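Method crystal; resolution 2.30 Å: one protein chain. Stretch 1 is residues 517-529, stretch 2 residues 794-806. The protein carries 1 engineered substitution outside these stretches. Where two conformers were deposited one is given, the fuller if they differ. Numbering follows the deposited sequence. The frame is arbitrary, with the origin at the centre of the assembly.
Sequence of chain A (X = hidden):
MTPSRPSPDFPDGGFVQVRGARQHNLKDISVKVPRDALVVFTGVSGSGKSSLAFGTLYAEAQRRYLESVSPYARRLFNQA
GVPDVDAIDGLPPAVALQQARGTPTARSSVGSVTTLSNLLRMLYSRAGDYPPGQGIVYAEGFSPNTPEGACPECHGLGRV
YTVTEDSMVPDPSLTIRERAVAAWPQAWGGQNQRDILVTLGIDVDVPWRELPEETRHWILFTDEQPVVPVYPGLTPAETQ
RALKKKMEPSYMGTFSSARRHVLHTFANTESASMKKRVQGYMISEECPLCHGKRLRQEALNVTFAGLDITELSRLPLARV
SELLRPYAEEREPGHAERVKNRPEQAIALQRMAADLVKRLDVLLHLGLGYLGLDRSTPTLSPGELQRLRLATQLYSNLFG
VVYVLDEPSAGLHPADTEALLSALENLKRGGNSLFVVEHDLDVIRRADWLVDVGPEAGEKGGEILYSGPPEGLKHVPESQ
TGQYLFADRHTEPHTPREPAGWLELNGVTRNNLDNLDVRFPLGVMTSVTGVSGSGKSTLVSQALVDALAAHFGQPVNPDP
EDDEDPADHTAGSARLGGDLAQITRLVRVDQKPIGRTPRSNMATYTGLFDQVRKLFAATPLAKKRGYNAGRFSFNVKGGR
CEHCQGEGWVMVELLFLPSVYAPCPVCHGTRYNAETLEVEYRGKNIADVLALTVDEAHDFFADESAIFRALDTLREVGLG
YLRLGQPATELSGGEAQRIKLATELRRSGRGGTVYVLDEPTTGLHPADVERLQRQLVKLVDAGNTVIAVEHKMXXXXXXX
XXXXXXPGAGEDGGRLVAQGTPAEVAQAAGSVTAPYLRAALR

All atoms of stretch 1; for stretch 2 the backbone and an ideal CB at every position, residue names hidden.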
ATOM      1  N   ASP A 517     -18.066  39.937 -27.651  1.00 55.81           N
ATOM      2  CA  ASP A 517     -17.087  40.953 -28.071  1.00 55.75           C
ATOM      3  C   ASP A 517     -16.600  41.773 -26.865  1.00 55.37           C
ATOM      4  O   ASP A 517     -17.410  42.330 -26.113  1.00 55.49           O
ATOM      5  CB  ASP A 517     -17.696  41.900 -29.119  1.00 55.71           C
ATOM      6  CG  ASP A 517     -18.414  41.164 -30.255  1.00 56.46           C
ATOM      7  OD1 ASP A 517     -19.227  41.807 -30.952  1.00 57.22           O
ATOM      8  OD2 ASP A 517     -18.177  39.957 -30.468  1.00 57.18           O
ATOM      9  N   VAL A 518     -15.284  41.867 -26.710  1.00 54.99           N
ATOM     10  CA  VAL A 518     -14.665  42.481 -25.530  1.00 54.70           C
ATOM     11  C   VAL A 518     -13.431  43.331 -25.917  1.00 54.71           C
ATOM     12  O   VAL A 518     -12.747  43.039 -26.913  1.00 54.62           O
ATOM     13  CB  VAL A 518     -14.316  41.390 -24.470  1.00 54.45           C
ATOM     14  CG1 VAL A 518     -13.085  40.620 -24.868  1.00 55.08           C
ATOM     15  CG2 VAL A 518     -14.145  41.987 -23.088  1.00 54.01           C
ATOM     16  N   ARG A 519     -13.165  44.388 -25.147  1.00 54.40           N
ATOM     17  CA  ARG A 519     -12.017  45.262 -25.410  1.00 54.09           C
ATOM     18  C   ARG A 519     -11.023  45.304 -24.255  1.00 53.55           C
ATOM     19  O   ARG A 519     -11.414  45.445 -23.098  1.00 53.51           O
ATOM     20  CB  ARG A 519     -12.472  46.684 -25.742  1.00 54.30           C
ATOM     21  CG  ARG A 519     -13.431  46.792 -26.922  1.00 55.33           C
ATOM     22  CD  ARG A 519     -13.009  47.885 -27.893  1.00 57.56           C
ATOM     23  NE  ARG A 519     -13.240  49.239 -27.388  1.00 59.41           N
ATOM     24  CZ  ARG A 519     -12.838  50.353 -28.004  0.80 60.43           C
ATOM     25  NH1 ARG A 519     -12.167  50.284 -29.152  0.80 60.90           N
ATOM     26  NH2 ARG A 519     -13.107  51.544 -27.471  1.00 61.04           N
ATOM     27  N   PHE A 520      -9.737  45.184 -24.572  1.00 53.00           N
ATOM     28  CA  PHE A 520      -8.681  45.323 -23.566  1.00 52.48           C
ATOM     29  C   PHE A 520      -7.814  46.536 -23.909  1.00 51.99           C
ATOM     30  O   PHE A 520      -7.256  46.579 -24.989  1.00 51.65           O
ATOM     31  CB  PHE A 520      -7.777  44.080 -23.512  1.00 52.14           C
ATOM     32  CG  PHE A 520      -8.504  42.774 -23.287  1.00 52.54           C
ATOM     33  CD1 PHE A 520      -8.874  41.968 -24.371  1.00 52.46           C
ATOM     34  CD2 PHE A 520      -8.765  42.312 -21.988  1.00 53.10           C
ATOM     35  CE1 PHE A 520      -9.523  40.741 -24.171  1.00 51.87           C
ATOM     36  CE2 PHE A 520      -9.406  41.083 -21.779  1.00 51.73           C
ATOM     37  CZ  PHE A 520      -9.793  40.302 -22.871  1.00 51.46           C
ATOM     38  N   PRO A 521      -7.674  47.501 -22.979  1.00 51.80           N
ATOM     39  CA  PRO A 521      -6.842  48.692 -23.196  1.00 51.51           C
ATOM     40  C   PRO A 521      -5.358  48.351 -23.139  1.00 51.36           C
ATOM     41  O   PRO A 521      -4.988  47.402 -22.449  1.00 51.51           O
ATOM     42  CB  PRO A 521      -7.208  49.585 -22.009  1.00 51.51           C
ATOM     43  CG  PRO A 521      -7.566  48.628 -20.935  1.00 51.61           C
ATOM     44  CD  PRO A 521      -8.282  47.505 -21.636  1.00 51.79           C
ATOM     45  N   LEU A 522      -4.518  49.115 -23.841  1.00 51.16           N
ATOM     46  CA  LEU A 522      -3.074  48.834 -23.889  1.00 50.81           C
ATOM     47  C   LEU A 522      -2.233  49.847 -23.109  1.00 50.71           C
ATOM     48  O   LEU A 522      -2.676  50.960 -22.838  1.00 49.91           O
ATOM     49  CB  LEU A 522      -2.559  48.702 -25.336  1.00 51.00           C
ATOM     50  CG  LEU A 522      -3.370  47.869 -26.342  1.00 51.08           C
ATOM     51  CD1 LEU A 522      -2.877  48.093 -27.760  1.00 50.57           C
ATOM     52  CD2 LEU A 522      -3.374  46.375 -25.992  1.00 51.08           C
ATOM     53  N   GLY A 523      -1.026  49.414 -22.733  1.00 51.02           N
ATOM     54  CA  GLY A 523      -0.079  50.209 -21.949  1.00 51.13           C
ATOM     55  C   GLY A 523      -0.564  50.455 -20.543  1.00 51.10           C
ATOM     56  O   GLY A 523      -0.124  51.391 -19.879  1.00 51.11           O
ATOM     57  N   VAL A 524      -1.478  49.593 -20.106  1.00 51.54           N
ATOM     58  CA  VAL A 524      -2.257  49.749 -18.873  1.00 51.44           C
ATOM     59  C   VAL A 524      -2.449  48.360 -18.264  1.00 51.62           C
ATOM     60  O   VAL A 524      -2.284  47.345 -18.946  1.00 51.58           O
ATOM     61  CB  VAL A 524      -3.634  50.414 -19.191  1.00 51.46           C
ATOM     62  CG1 VAL A 524      -4.541  50.426 -18.013  1.00 50.94           C
ATOM     63  CG2 VAL A 524      -3.429  51.850 -19.672  1.00 51.92           C
ATOM     64  N   MET A 525      -2.764  48.319 -16.973  1.00 51.62           N
ATOM     65  CA  MET A 525      -3.016  47.068 -16.267  1.00 51.93           C
ATOM     66  C   MET A 525      -4.525  46.818 -15.990  1.00 50.20           C
ATOM     67  O   MET A 525      -5.187  47.635 -15.341  1.00 49.03           O
ATOM     68  CB  MET A 525      -2.155  47.019 -14.998  1.00 51.87           C
ATOM     69  CG  MET A 525      -2.881  46.584 -13.766  1.00 53.83           C
ATOM     70  SD  MET A 525      -2.069  45.227 -12.948  1.00 56.13           S
ATOM     71  CE  MET A 525      -3.450  44.074 -12.812  1.00 56.80           C
ATOM     72  N   THR A 526      -5.033  45.687 -16.503  1.00 49.24           N
ATOM     73  CA  THR A 526      -6.445  45.279 -16.373  1.00 48.59           C
ATOM     74  C   THR A 526      -6.616  44.022 -15.515  1.00 48.44           C
ATOM     75  O   THR A 526      -5.867  43.049 -15.646  1.00 48.30           O
ATOM     76  CB  THR A 526      -7.114  44.993 -17.763  1.00 48.86           C
ATOM     77  OG1 THR A 526      -6.867  46.066 -18.669  1.00 47.55           O
ATOM     78  CG2 THR A 526      -8.635  44.823 -17.635  1.00 48.92           C
ATOM     79  N   SER A 527      -7.618  44.065 -14.636  1.00 48.49           N
ATOM     80  CA  SER A 527      -8.066  42.925 -13.847  1.00 47.51           C
ATOM     81  C   SER A 527      -9.343  42.354 -14.441  1.00 47.40           C
ATOM     82  O   SER A 527     -10.307  43.066 -14.671  1.00 47.31           O
ATOM     83  CB  SER A 527      -8.324  43.358 -12.397  1.00 47.57           C
ATOM     84  OG  SER A 527      -7.110  43.605 -11.706  1.00 48.46           O
ATOM     85  N   VAL A 528      -9.359  41.055 -14.680  1.00 47.88           N
ATOM     86  CA  VAL A 528     -10.568  40.387 -15.150  1.00 47.65           C
ATOM     87  C   VAL A 528     -11.213  39.592 -14.002  1.00 48.16           C
ATOM     88  O   VAL A 528     -10.738  38.511 -13.613  1.00 47.90           O
ATOM     89  CB  VAL A 528     -10.268  39.497 -16.356  1.00 47.77           C
ATOM     90  CG1 VAL A 528     -11.524  38.816 -16.826  1.00 47.20           C
ATOM     91  CG2 VAL A 528      -9.635  40.340 -17.489  1.00 46.80           C
ATOM     92  N   THR A 529     -12.310  40.142 -13.490  1.00 48.36           N
ATOM     93  CA  THR A 529     -12.991  39.625 -12.322  1.00 49.15           C
ATOM     94  C   THR A 529     -14.353  38.968 -12.624  1.00 49.11           C
ATOM     95  O   THR A 529     -14.849  39.024 -13.743  1.00 49.12           O
ATOM     96  CB  THR A 529     -13.159  40.744 -11.246  1.00 49.30           C
ATOM     97  OG1 THR A 529     -14.107  41.708 -11.698  1.00 50.74           O
ATOM     98  CG2 THR A 529     -11.856  41.461 -10.985  1.00 48.87           C
ATOM     99  N   UNK A 794      -8.133  43.564  -3.256  1.00 58.57           N
ATOM    100  CA  UNK A 794      -6.913  44.313  -2.907  1.00 58.98           C
ATOM    101  C   UNK A 794      -6.157  44.697  -4.177  1.00 58.27           C
ATOM    102  O   UNK A 794      -5.731  45.835  -4.333  1.00 58.00           O
ATOM    103  CB  UNK A 794      -6.013  43.490  -1.983  1.00 58.98           C
ATOM    104  N   UNK A 795      -6.018  43.726  -5.072  1.00 57.56           N
ATOM    105  CA  UNK A 795      -5.293  43.882  -6.322  1.00 57.21           C
ATOM    106  C   UNK A 795      -6.129  44.569  -7.395  1.00 56.61           C
ATOM    107  O   UNK A 795      -5.611  45.361  -8.181  1.00 57.32           O
ATOM    108  CB  UNK A 795      -4.825  42.515  -6.826  1.00 57.21           C
ATOM    109  N   UNK A 796      -7.416  44.248  -7.428  1.00 55.84           N
ATOM    110  CA  UNK A 796      -8.369  44.842  -8.371  1.00 54.89           C
ATOM    111  C   UNK A 796      -8.558  46.346  -8.114  1.00 54.22           C
ATOM    112  O   UNK A 796      -8.835  47.110  -9.027  1.00 54.32           O
ATOM    113  CB  UNK A 796      -9.716  44.123  -8.276  1.00 54.89           C
ATOM    114  N   UNK A 797      -8.369  46.753  -6.866  1.00 53.68           N
ATOM    115  CA  UNK A 797      -8.490  48.131  -6.441  1.00 52.95           C
ATOM    116  C   UNK A 797      -7.314  49.020  -6.891  1.00 52.87           C
ATOM    117  O   UNK A 797      -7.417  50.245  -6.872  1.00 52.93           O
ATOM    118  CB  UNK A 797      -8.616  48.174  -4.917  1.00 52.95           C
ATOM    119  N   UNK A 798      -6.197  48.412  -7.280  1.00 52.99           N
ATOM    120  CA  UNK A 798      -5.054  49.178  -7.792  1.00 52.56           C
ATOM    121  C   UNK A 798      -4.780  48.960  -9.287  1.00 52.57           C
ATOM    122  O   UNK A 798      -3.729  49.353  -9.797  1.00 53.19           O
ATOM    123  CB  UNK A 798      -3.801  48.811  -6.995  1.00 52.56           C
ATOM    124  N   UNK A 799      -5.733  48.356  -9.996  1.00 52.19           N
ATOM    125  CA  UNK A 799      -5.684  48.285 -11.459  1.00 51.67           C
ATOM    126  C   UNK A 799      -5.929  49.659 -12.062  1.00 51.06           C
ATOM    127  O   UNK A 799      -6.222  50.610 -11.332  1.00 51.58           O
ATOM    128  CB  UNK A 799      -6.712  47.283 -11.989  1.00 51.67           C
ATOM    129  N   UNK A 800      -5.800  49.762 -13.389  1.00 50.11           N
ATOM    130  CA  UNK A 800      -6.175  50.975 -14.148  1.00 48.95           C
ATOM    131  C   UNK A 800      -7.525  50.823 -14.860  1.00 48.22           C
ATOM    132  O   UNK A 800      -8.183  51.822 -15.173  1.00 48.07           O
ATOM    133  CB  UNK A 800      -5.092  51.303 -15.178  1.00 48.95           C
ATOM    134  N   UNK A 801      -7.909  49.569 -15.120  1.00 47.57           N
ATOM    135  CA  UNK A 801      -9.171  49.194 -15.772  1.00 47.11           C
ATOM    136  C   UNK A 801      -9.677  47.854 -15.195  1.00 47.65           C
ATOM    137  O   UNK A 801      -8.897  47.128 -14.569  1.00 47.73           O
ATOM    138  CB  UNK A 801      -8.984  49.092 -17.287  1.00 47.11           C
ATOM    139  N   UNK A 802     -10.966  47.540 -15.374  1.00 48.02           N
ATOM    140  CA  UNK A 802     -11.573  46.293 -14.849  1.00 48.84           C
ATOM    141  C   UNK A 802     -12.644  45.722 -15.786  1.00 49.39           C
ATOM    142  O   UNK A 802     -13.472  46.461 -16.309  1.00 49.56           O
ATOM    143  CB  UNK A 802     -12.192  46.551 -13.474  1.00 48.84           C
ATOM    144  N   UNK A 803     -12.617  44.405 -15.980  1.00 50.23           N
ATOM    145  CA  UNK A 803     -13.622  43.683 -16.771  1.00 51.24           C
ATOM    146  C   UNK A 803     -14.378  42.664 -15.915  1.00 51.50           C
ATOM    147  O   UNK A 803     -13.844  41.609 -15.562  1.00 51.54           O
ATOM    148  CB  UNK A 803     -12.958  42.978 -17.955  1.00 51.24           C
ATOM    149  N   UNK A 804     -15.619  42.978 -15.580  1.00 52.01           N
ATOM    150  CA  UNK A 804     -16.428  42.076 -14.774  1.00 52.74           C
ATOM    151  C   UNK A 804     -17.172  41.119 -15.690  1.00 53.09           C
ATOM    152  O   UNK A 804     -17.932  41.539 -16.552  1.00 53.82           O
ATOM    153  CB  UNK A 804     -17.406  42.854 -13.891  1.00 52.74           C
ATOM    154  N   UNK A 805     -16.942  39.829 -15.502  1.00 53.76           N
ATOM    155  CA  UNK A 805     -17.457  38.823 -16.406  1.00 53.91           C
ATOM    156  C   UNK A 805     -18.633  38.081 -15.806  1.00 54.11           C
ATOM    157  O   UNK A 805     -18.647  37.784 -14.609  1.00 53.60           O
ATOM    158  CB  UNK A 805     -16.351  37.835 -16.784  1.00 53.91           C
ATOM    159  N   UNK A 806     -19.621  37.833 -16.674  1.00 55.08           N
ATOM    160  CA  UNK A 806     -20.826  37.008 -16.442  1.00 55.44           C
ATOM    161  C   UNK A 806     -21.508  37.228 -15.118  1.00 55.65           C
ATOM    162  O   UNK A 806     -20.818  37.390 -14.103  1.00 56.06           O
ATOM    163  CB  UNK A 806     -20.461  35.526 -16.548  1.00 55.44           C
TER

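Position 794 lies on a helix, and its ideal CB has nothing of stretch 1 within 5.5 Å; almost any helix-compatible residue would suit, and it is Gln794. At 795 the CB points sideways, 5.5 Å from Ser527 OG, so a medium apolar side chain could reach the edge of the contact; Val795 does so lightly. Position 796 has Ser527 OG and Thr529 CG2 at 4.3 and 4.4 Å from its ideal CB, a space for a small or branched apolar group. Val796 fills it, with CG2 3.5 Å from Thr529 CG2.

Positions 797 and 798 belong to a type I turn and meet no part of stretch 1, leaving the choice wide; they are Ala797 and Ala798.

At 799 the CB points toward stretch 1, 3.7 Å from both Met525 O and Ser527 OG. The room is small and a hydroxyl is near, favouring serine, alanine or threonine. Ser799 places its OG 2.5 Å from Ser527 OG in a short hydrogen bond. The CB of 800 also points inward, tight against Val524 CG1 at 3.0 Å, while Met525 N offers a donor; a short acceptor such as Asp or Asn would answer it. Asp800 accepts that hydrogen bond through OD2, 3.3 Å from Met525 N, and its own N binds Met525 O at 3.0 Å.

From 801 the backbone runs as a strand parallel to the one that holds 526-529. The CB of 801 lies 3.9 Å from Pro521 CG and Thr526 OG1, suiting a broad apolar or aromatic residue. Trp801 makes an off-centre CH-pi contact with Pro521, whose CG lies 4.3 Å from the centroid of the five-membered ring of Trp801, while Thr526 CG2 sits at the ring edge. Position 802 is on the other face, with Ser527; a beta-branched residue would suit the strand, and Val802 brings CG1 to 3.9 Å from Thr529 OG1.

The CB of 803 shares a face with Thr526 and Val528, and beyond them Val518 and Phe520 line an apolar pocket that Leu, Ile or Met could enter. Leu803 does, CD2 lying 3.4 Å from Val518 CG2 and 3.6 Å from Phe520 CE2; its backbone N binds Ser527 O at 3.0 Å.

At 804 Thr529 OG1 is 4.1 Å from the ideal CB, inviting a polar partner such as Asp, Asn or Ser. Thr529 OG1 donates to Asp804 OD1 at 3.1 Å, although the place of OD1 is less sure. An apolar residue would suit 805, near Val528 CG1: Ile805 CG1 packs 3.9 Å from it. Position 806 has positive phi, which favours glycine, and is Gly806.

Stretch 2, residues 794-806: QVVAASDWVLDIG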
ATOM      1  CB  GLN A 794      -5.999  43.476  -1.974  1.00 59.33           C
ATOM      2  CG  GLN A 794      -4.725  44.202  -1.459  1.00 59.32           C
ATOM      3  CD  GLN A 794      -3.705  43.258  -0.786  1.00 60.41           C
ATOM      4  OE1 GLN A 794      -3.733  42.032  -0.985  1.00 63.97           O
ATOM      5  NE2 GLN A 794      -2.792  43.832  -0.001  1.00 60.02           N
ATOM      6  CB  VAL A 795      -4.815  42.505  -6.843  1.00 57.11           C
ATOM      7  CG1 VAL A 795      -4.359  42.600  -8.298  1.00 57.80           C
ATOM      8  CG2 VAL A 795      -3.691  41.984  -5.972  1.00 57.40           C
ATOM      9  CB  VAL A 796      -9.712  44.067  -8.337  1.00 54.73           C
ATOM     10  CG1 VAL A 796     -10.769  44.690  -9.262  1.00 55.07           C
ATOM     11  CG2 VAL A 796      -9.472  42.628  -8.727  1.00 54.55           C
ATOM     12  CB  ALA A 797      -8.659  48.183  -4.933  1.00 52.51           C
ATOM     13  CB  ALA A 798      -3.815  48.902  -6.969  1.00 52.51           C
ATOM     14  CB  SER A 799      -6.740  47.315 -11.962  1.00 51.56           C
ATOM     15  OG  SER A 799      -6.504  46.043 -11.401  1.00 53.72           O
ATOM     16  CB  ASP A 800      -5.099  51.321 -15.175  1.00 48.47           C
ATOM     17  CG  ASP A 800      -3.737  51.538 -14.550  1.00 48.78           C
ATOM     18  OD1 ASP A 800      -3.604  52.527 -13.802  1.00 50.53           O
ATOM     19  OD2 ASP A 800      -2.803  50.737 -14.798  1.00 46.20           O
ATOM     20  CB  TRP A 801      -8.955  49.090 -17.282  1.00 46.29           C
ATOM     21  CG  TRP A 801     -10.211  49.059 -18.104  1.00 44.96           C
ATOM     22  CD1 TRP A 801     -10.811  47.952 -18.624  1.00 43.11           C
ATOM     23  CD2 TRP A 801     -11.015  50.180 -18.506  1.00 45.00           C
ATOM     24  NE1 TRP A 801     -11.929  48.298 -19.317  1.00 43.94           N
ATOM     25  CE2 TRP A 801     -12.086  49.664 -19.271  1.00 45.36           C
ATOM     26  CE3 TRP A 801     -10.933  51.569 -18.303  1.00 44.82           C
ATOM     27  CZ2 TRP A 801     -13.083  50.489 -19.828  1.00 44.77           C
ATOM     28  CZ3 TRP A 801     -11.921  52.392 -18.864  1.00 44.14           C
ATOM     29  CH2 TRP A 801     -12.984  51.844 -19.607  1.00 44.46           C
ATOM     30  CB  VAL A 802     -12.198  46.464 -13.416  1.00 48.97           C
ATOM     31  CG1 VAL A 802     -12.882  45.178 -12.959  1.00 48.61           C
ATOM     32  CG2 VAL A 802     -11.158  46.896 -12.381  1.00 48.32           C
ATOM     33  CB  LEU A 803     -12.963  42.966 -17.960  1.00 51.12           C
ATOM     34  CG  LEU A 803     -12.917  43.602 -19.359  1.00 52.17           C
ATOM     35  CD1 LEU A 803     -12.143  44.906 -19.387  1.00 51.57           C
ATOM     36  CD2 LEU A 803     -12.271  42.625 -20.319  1.00 51.65           C
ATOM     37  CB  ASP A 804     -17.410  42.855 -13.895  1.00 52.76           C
ATOM     38  CG  ASP A 804     -17.946  42.028 -12.761  1.00 52.82           C
ATOM     39  OD1 ASP A 804     -17.134  41.391 -12.072  1.00 54.37           O
ATOM     40  OD2 ASP A 804     -19.170  42.018 -12.528  1.00 54.89           O
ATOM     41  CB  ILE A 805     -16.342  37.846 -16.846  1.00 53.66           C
ATOM     42  CG1 ILE A 805     -15.289  38.577 -17.702  1.00 54.79           C
ATOM     43  CG2 ILE A 805     -16.913  36.641 -17.592  1.00 53.32           C
ATOM     44  CD1 ILE A 805     -15.839  39.427 -18.888  1.00 53.67           C
TER
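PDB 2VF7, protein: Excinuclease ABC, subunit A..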